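Local coordinates for oxidoreductase (Ralstonia eutropha, PDB 3HJ9), which probably acts as an FMN-dependent oxidoreductase of the nitroreductase family, assembling as two subunits that bind flavin mononucleotide, at residues A[71-76]-A[165-170]; A[137-142]-A[207-212]; A[142-147]-A[201-206]. One frame throughout, in Å; residues are numbered along the deposited sequence.

Contact 1 (A[71-76]-A[165-170])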
# COMPACT_ATOMS: atom_id res chain seq x y z
N ALA A 71 2.86 13.17 0.01
CA ALA A 71 2.78 11.94 0.78
C ALA A 71 2.53 10.77 -0.18
O ALA A 71 3.33 9.82 -0.23
CB ALA A 71 1.70 12.01 1.89
N ALA A 72 1.52 10.92 -1.04
CA ALA A 72 1.14 9.84 -1.99
C ALA A 72 2.16 9.55 -3.10
O ALA A 72 2.50 8.37 -3.35
CB ALA A 72 -0.24 10.11 -2.61
N ALA A 73 2.71 10.61 -3.72
CA ALA A 73 3.52 10.45 -4.95
C ALA A 73 4.79 11.28 -5.08
O ALA A 73 5.40 11.25 -6.13
CB ALA A 73 2.60 10.82 -6.13
N GLY A 74 5.17 12.00 -4.02
CA GLY A 74 6.21 12.97 -4.08
C GLY A 74 7.61 12.44 -4.18
O GLY A 74 7.85 11.25 -3.89
N VAL A 75 8.52 13.33 -4.60
CA VAL A 75 9.96 13.06 -4.63
C VAL A 75 10.49 13.29 -3.21
O VAL A 75 10.25 14.33 -2.63
CB VAL A 75 10.70 13.95 -5.63
CG1 VAL A 75 12.26 13.88 -5.47
CG2 VAL A 75 10.22 13.61 -7.08
N ASN A 76 11.16 12.30 -2.65
CA ASN A 76 11.76 12.42 -1.29
C ASN A 76 13.27 12.39 -1.33
O ASN A 76 13.89 12.66 -0.31
CB ASN A 76 11.15 11.40 -0.29
CG ASN A 76 11.44 9.94 -0.63
OD1 ASN A 76 12.08 9.60 -1.63
ND2 ASN A 76 10.97 9.06 0.23
N GLY A 165 -1.60 0.74 -3.94
CA GLY A 165 -1.93 0.49 -2.55
C GLY A 165 -1.02 1.20 -1.56
O GLY A 165 -1.48 1.74 -0.57
N ALA A 166 0.29 1.15 -1.82
CA ALA A 166 1.31 1.79 -0.99
C ALA A 166 1.12 3.29 -1.01
O ALA A 166 1.16 3.93 0.04
CB ALA A 166 2.68 1.45 -1.49
N MSE A 167 0.86 3.83 -2.19
CA MSE A 167 0.69 5.28 -2.36
C MSE A 167 -0.59 5.74 -1.69
O MSE A 167 -0.62 6.78 -1.00
CB MSE A 167 0.68 5.65 -3.84
CG MSE A 167 1.99 5.33 -4.49
SE MSE A 167 1.81 5.27 -6.42
CE MSE A 167 2.32 7.06 -6.85
N ALA A 168 -1.64 4.94 -1.87
CA ALA A 168 -2.94 5.20 -1.19
C ALA A 168 -2.74 5.06 0.33
O ALA A 168 -3.41 5.77 1.09
CB ALA A 168 -4.02 4.24 -1.67
N GLU A 169 -1.82 4.18 0.78
CA GLU A 169 -1.58 4.03 2.23
C GLU A 169 -0.87 5.26 2.81
O GLU A 169 -1.21 5.70 3.91
CB GLU A 169 -0.83 2.74 2.56
CG GLU A 169 -0.70 2.43 4.04
CD GLU A 169 -2.04 2.22 4.76
OE1 GLU A 169 -3.11 2.25 4.11
OE2 GLU A 169 -1.99 2.01 6.01
N ASN A 170 0.11 5.79 2.09
CA ASN A 170 0.74 7.05 2.48
C ASN A 170 -0.34 8.14 2.65
O ASN A 170 -0.27 8.91 3.59
CB ASN A 170 1.77 7.54 1.45
CG ASN A 170 3.04 6.72 1.44
OD1 ASN A 170 3.23 5.83 2.28
ND2 ASN A 170 3.92 7.01 0.47
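With CG anti to its own carbonyl carbon (chi1 -73°), Asn-170 sets that atom toward Ala-71 of helix 62-73, while a bend at chi3 (94°) turns CE of the selenomethionine Met-167 toward the CB of Ala-73. The two groups illustrate how a polar grip and an apolar one can share a single helix junction. Asn-170 ND2 donates to Ala-71 O at 3.0 Å, in a moderately bent bond (140° at the hydrogen), and this oxygen lies somewhat out of the amide plane. Thr-84 OG1 also bonds to Ala-71 O, so two donors grip a buried carbonyl near the helix end. Beside them the neighbouring carbonyl is met by carbon: Ala-72 O lies 3.3 Å from Met-167 CG. Beyond the selenium, Met-167 CE reaches Ala-73 CB at 3.8 Å. Small alanines let the backbones close up, with 4.6 Å between the CA atoms of Ala-72 and Met-167 and Ala-72 CB 3.7 Å from Met-167 O. Asn-170 ND2 also has weak bonds to Thr-84 O and to Glu-169 OE2 of the second subunit, whose Leu-46 packs on Ala-71 and Asn-170, placing the junction at the dimer interface. Met-167 continues inward onto Ile-94 and Val-96 of strand 94-100 and Phe-141 of strand 137-144, seating helix 156-177 against the sheet with the end of helix 62-73 alongside.

Contact 2 (A[137-142]-A[207-212])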
# COMPACT_ATOMS: atom_id res chain seq x y z
N LEU A 137 -12.38 16.24 -2.92
CA LEU A 137 -11.51 15.72 -3.98
C LEU A 137 -11.46 14.19 -4.03
O LEU A 137 -11.83 13.52 -3.06
CB LEU A 137 -10.09 16.29 -3.84
CG LEU A 137 -9.12 15.81 -2.77
CD1 LEU A 137 -8.41 14.52 -3.17
CD2 LEU A 137 -8.07 16.89 -2.50
N ASP A 138 -11.07 13.66 -5.20
CA ASP A 138 -10.78 12.24 -5.37
C ASP A 138 -9.36 12.14 -5.94
O ASP A 138 -9.01 12.88 -6.85
CB ASP A 138 -11.66 11.56 -6.44
CG ASP A 138 -13.07 11.27 -6.00
OD1 ASP A 138 -13.38 11.26 -4.79
OD2 ASP A 138 -13.88 10.99 -6.93
N LEU A 139 -8.56 11.22 -5.43
CA LEU A 139 -7.31 10.85 -6.11
C LEU A 139 -7.60 9.63 -7.00
O LEU A 139 -8.34 8.75 -6.58
CB LEU A 139 -6.23 10.47 -5.13
CG LEU A 139 -5.80 11.54 -4.15
CD1 LEU A 139 -4.70 10.91 -3.23
CD2 LEU A 139 -5.36 12.82 -4.87
N VAL A 140 -7.09 9.60 -8.25
CA VAL A 140 -7.12 8.38 -9.09
C VAL A 140 -5.69 7.91 -9.38
O VAL A 140 -4.84 8.71 -9.89
CB VAL A 140 -7.85 8.56 -10.42
CG1 VAL A 140 -8.06 7.19 -11.08
CG2 VAL A 140 -9.17 9.26 -10.19
N PHE A 141 -5.41 6.65 -9.07
CA PHE A 141 -4.08 6.04 -9.26
C PHE A 141 -4.16 5.31 -10.59
O PHE A 141 -4.87 4.30 -10.71
CB PHE A 141 -3.73 5.12 -8.09
CG PHE A 141 -3.69 5.84 -6.75
CD1 PHE A 141 -4.83 5.99 -5.99
CD2 PHE A 141 -2.48 6.37 -6.26
CE1 PHE A 141 -4.80 6.67 -4.76
CE2 PHE A 141 -2.43 7.03 -5.02
CZ PHE A 141 -3.58 7.17 -4.27
N VAL A 142 -3.49 5.86 -11.59
CA VAL A 142 -3.55 5.34 -12.95
C VAL A 142 -2.28 4.58 -13.28
O VAL A 142 -1.21 5.14 -13.14
CB VAL A 142 -3.73 6.47 -13.95
CG1 VAL A 142 -3.68 5.94 -15.42
CG2 VAL A 142 -5.06 7.22 -13.66
N LEU A 207 -7.12 2.29 -8.75
CA LEU A 207 -7.82 2.63 -7.52
C LEU A 207 -8.11 4.11 -7.51
O LEU A 207 -7.41 4.89 -8.16
CB LEU A 207 -6.92 2.37 -6.30
CG LEU A 207 -6.42 0.99 -5.95
CD1 LEU A 207 -5.33 1.10 -4.84
CD2 LEU A 207 -7.58 0.05 -5.55
N SER A 208 -9.18 4.49 -6.82
CA SER A 208 -9.42 5.89 -6.52
C SER A 208 -9.43 6.05 -4.98
O SER A 208 -9.42 5.05 -4.23
CB SER A 208 -10.71 6.41 -7.16
OG SER A 208 -11.79 5.71 -6.62
N GLN A 209 -9.38 7.29 -4.52
CA GLN A 209 -9.45 7.56 -3.07
C GLN A 209 -10.12 8.88 -2.81
O GLN A 209 -9.64 9.93 -3.29
CB GLN A 209 -8.06 7.52 -2.48
CG GLN A 209 -7.95 7.46 -0.94
CD GLN A 209 -6.47 7.33 -0.51
OE1 GLN A 209 -5.58 7.73 -1.27
NE2 GLN A 209 -6.21 6.75 0.67
N THR A 210 -11.22 8.82 -2.07
CA THR A 210 -12.06 9.99 -1.81
C THR A 210 -11.60 10.59 -0.50
O THR A 210 -11.53 9.89 0.49
CB THR A 210 -13.50 9.56 -1.79
OG1 THR A 210 -13.77 9.02 -3.08
CG2 THR A 210 -14.44 10.70 -1.51
N ILE A 211 -11.27 11.89 -0.52
CA ILE A 211 -10.68 12.58 0.62
C ILE A 211 -11.37 13.90 0.96
O ILE A 211 -11.79 14.64 0.07
CB ILE A 211 -9.15 12.81 0.33
CG1 ILE A 211 -8.42 11.46 0.29
CG2 ILE A 211 -8.49 13.77 1.37
CD1 ILE A 211 -6.97 11.51 -0.10
N GLY A 212 -11.51 14.14 2.26
CA GLY A 212 -12.03 15.38 2.80
C GLY A 212 -12.14 15.36 4.31
O GLY A 212 -11.77 14.35 4.95
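Leu-137 to Phe-141 pair residue by residue with Ile-211 back to Leu-207, an antiparallel ladder inside the main sheet of this nitroreductase-family fold and a worked example of two faces put to different uses. Backbone bonds come first. Leu-139 and Gln-209 form a reciprocal pair, Leu-139 N to Gln-209 O and Gln-209 N to Leu-139 O each measuring 2.7 Å. Phe-141 N bonds to Leu-207 O at 2.8 Å. At the other end Ile-211 N meets Leu-137 O at 3.1 Å, whereas the return bond from Leu-137 N to Ile-211 O is weak. Between these pairs, Ser-208 CA sends a CA-H...O contact to Leu-139 O.

The polar side-chain bond lies on the face of Asp-138, Val-140, Ser-208 and Thr-210. Thr-210 OG1 donates to Asp-138 OD1 at 2.8 Å, approaching from above the carboxylate plane (49° out of it). OD2 of the same aspartate takes the backbone N of Ser-124, and Thr-210 OG1 also bonds to Arg-185.

Apolar contacts line the opposite face, where Phe-141 and Gln-209 meet helix 156-177. Leu-139 CD1 lies 3.9 Å from Ile-211 CD1, and Leu-137 CD1 packs on Ile-211 CB. Gln-209 interrupts this apolar row with an extended chain whose NE2 bonds to Ala-168 O of the helix. Its buried OE1 has no hydrogen-bond partner in the model and rests in plane at the edge of the Phe-141 ring, 3.6 Å from CZ.

Contact 3 (A[142-147]-A[201-206])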
# COMPACT_ATOMS: atom_id res chain seq x y z
N VAL A 142 -3.49 5.86 -11.59
CA VAL A 142 -3.55 5.34 -12.95
C VAL A 142 -2.28 4.58 -13.28
O VAL A 142 -1.21 5.14 -13.14
CB VAL A 142 -3.73 6.47 -13.95
CG1 VAL A 142 -3.68 5.94 -15.42
CG2 VAL A 142 -5.06 7.22 -13.66
N ALA A 143 -2.42 3.33 -13.76
CA ALA A 143 -1.25 2.50 -14.17
C ALA A 143 -0.90 2.83 -15.60
O ALA A 143 -1.79 2.88 -16.46
CB ALA A 143 -1.53 0.99 -14.06
N ASN A 144 0.39 3.02 -15.84
CA ASN A 144 0.90 3.30 -17.15
C ASN A 144 1.53 2.03 -17.72
O ASN A 144 2.70 1.73 -17.45
CB ASN A 144 1.86 4.47 -17.13
CG ASN A 144 2.06 5.05 -18.51
OD1 ASN A 144 2.30 4.33 -19.49
ND2 ASN A 144 1.86 6.36 -18.61
N HIS A 145 0.76 1.32 -18.53
CA HIS A 145 1.21 0.07 -19.15
C HIS A 145 2.41 0.22 -20.09
O HIS A 145 3.17 -0.75 -20.29
CB HIS A 145 0.03 -0.70 -19.80
CG HIS A 145 -0.92 -1.29 -18.80
ND1 HIS A 145 -0.81 -2.58 -18.34
CD2 HIS A 145 -1.99 -0.76 -18.16
CE1 HIS A 145 -1.76 -2.82 -17.45
NE2 HIS A 145 -2.49 -1.73 -17.32
N GLY A 146 2.61 1.41 -20.65
CA GLY A 146 3.78 1.71 -21.48
C GLY A 146 5.12 1.59 -20.75
O GLY A 146 6.11 1.27 -21.38
N ARG A 147 5.13 1.81 -19.44
CA ARG A 147 6.33 1.68 -18.59
C ARG A 147 6.48 0.29 -17.93
O ARG A 147 7.40 0.09 -17.13
CB ARG A 147 6.31 2.75 -17.50
CG ARG A 147 6.28 4.19 -18.03
CD ARG A 147 5.83 5.15 -16.96
NE ARG A 147 5.20 6.36 -17.49
CZ ARG A 147 4.44 7.23 -16.78
NH1 ARG A 147 4.19 7.07 -15.47
NH2 ARG A 147 3.91 8.29 -17.41
N GLU A 201 -4.56 5.18 -24.43
CA GLU A 201 -4.86 3.73 -24.48
C GLU A 201 -4.10 2.88 -23.48
O GLU A 201 -4.68 1.97 -22.90
CB GLU A 201 -4.64 3.13 -25.87
CG GLU A 201 -5.73 3.52 -26.86
CD GLU A 201 -5.60 2.81 -28.22
OE1 GLU A 201 -5.10 1.65 -28.28
OE2 GLU A 201 -6.03 3.41 -29.23
N ASP A 202 -2.82 3.21 -23.26
CA ASP A 202 -1.95 2.49 -22.31
C ASP A 202 -2.10 2.89 -20.81
O ASP A 202 -1.33 2.41 -19.99
CB ASP A 202 -0.47 2.52 -22.79
CG ASP A 202 0.16 3.92 -22.73
OD1 ASP A 202 -0.45 4.86 -22.19
OD2 ASP A 202 1.29 4.07 -23.24
N GLU A 203 -3.09 3.72 -20.46
CA GLU A 203 -3.31 4.20 -19.09
C GLU A 203 -4.58 3.60 -18.50
O GLU A 203 -5.64 3.77 -19.06
CB GLU A 203 -3.40 5.72 -19.08
CG GLU A 203 -2.05 6.37 -19.32
CD GLU A 203 -2.09 7.87 -19.62
OE1 GLU A 203 -3.15 8.43 -20.00
OE2 GLU A 203 -1.00 8.48 -19.51
N GLU A 204 -4.46 2.96 -17.35
CA GLU A 204 -5.58 2.24 -16.72
C GLU A 204 -5.79 2.69 -15.27
O GLU A 204 -4.87 2.55 -14.47
CB GLU A 204 -5.28 0.74 -16.73
CG GLU A 204 -6.36 -0.12 -16.04
CD GLU A 204 -6.10 -1.60 -16.12
OE1 GLU A 204 -4.93 -1.99 -15.89
OE2 GLU A 204 -7.08 -2.37 -16.35
N PRO A 205 -6.99 3.23 -14.93
CA PRO A 205 -7.28 3.53 -13.53
C PRO A 205 -7.31 2.23 -12.72
O PRO A 205 -7.93 1.27 -13.18
CB PRO A 205 -8.70 4.15 -13.56
CG PRO A 205 -9.04 4.38 -14.97
CD PRO A 205 -8.09 3.62 -15.84
N ILE A 206 -6.60 2.20 -11.58
CA ILE A 206 -6.49 1.01 -10.72
C ILE A 206 -7.29 1.16 -9.42
O ILE A 206 -7.95 0.24 -9.00
CB ILE A 206 -4.98 0.70 -10.34
CG1 ILE A 206 -4.13 0.47 -11.59
CG2 ILE A 206 -4.86 -0.60 -9.56
CD1 ILE A 206 -4.72 -0.66 -12.55
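His-145 and Glu-204 meet through a single side-chain hydrogen bond, NE2 to OE1 at 2.8 Å, at the end of the strand pair where the ladder gives way to a turn. The imidazole presents its rim: OE1 lies close to the ring plane, yet NE2 comes to OE1 from above the carboxylate plane (42° out of it), the two flat groups being 55° apart. Glu-204 reaches this far because its CG stands anti to the backbone N and the chain stays extended beyond. Its other oxygen, OE2, forms a salt bridge with Arg-190, so one carboxylate joins the turn to helix 190-196, and both partners would be expected to stabilise its negative charge.

The next shell fixes the backbones. His-145 N donates to Asp-202 O at 2.8 Å, and Ala-143 and Glu-204 exchange a reciprocal pair: Ala-143 N to Glu-204 O at 2.7 Å, Glu-204 N to Ala-143 O at 2.8 Å. On the same face as Glu-204, Ala-143 CB packs on Ile-206 CG1 at 3.6 Å. On the other face, Val-142 CG1 sits 3.7 Å from Glu-203 CB.

Further out, Arg-147 N bonds to Asn-144 O at 3.1 Å, winding residues 145-147 into a 3-10 turn, and the Arg-147 guanidinium forms a salt bridge with Asp-95, near the start of strand 94-100. At the inner end, Ile-206 occupies an extra position between the Val-142–Pro-205 and Phe-141–Leu-207 pairs. With its helix-like psi (-48°) and its N bonded to Phe-141 O, it fits a classic beta bulge within an antiparallel ladder.

How the contacts relate
Contacts 2 and 3 are successive parts of one ladder, strands 137-144 and 203-212, with Val-142 common to both and centres about 16 Å apart; Val-140 CG1 of contact 2 packs 4.0 Å from Pro-205 CB of contact 3. Contact 1 lies against that ladder, its centre about 12 Å from that of contact 2, through Ala-168 O to Gln-209 NE2 (3.0 Å) and Met-167 CB to Phe-141 CE2 (3.6 Å). Contact 3 does not touch contact 1, their nearest atoms being about 7 Å apart. Of the three, contact 2 comes nearest the flavin: a bound FMN lies about 4 Å from the side chain of Leu-207, and about 8 Å from those of Met-167 and Ile-206.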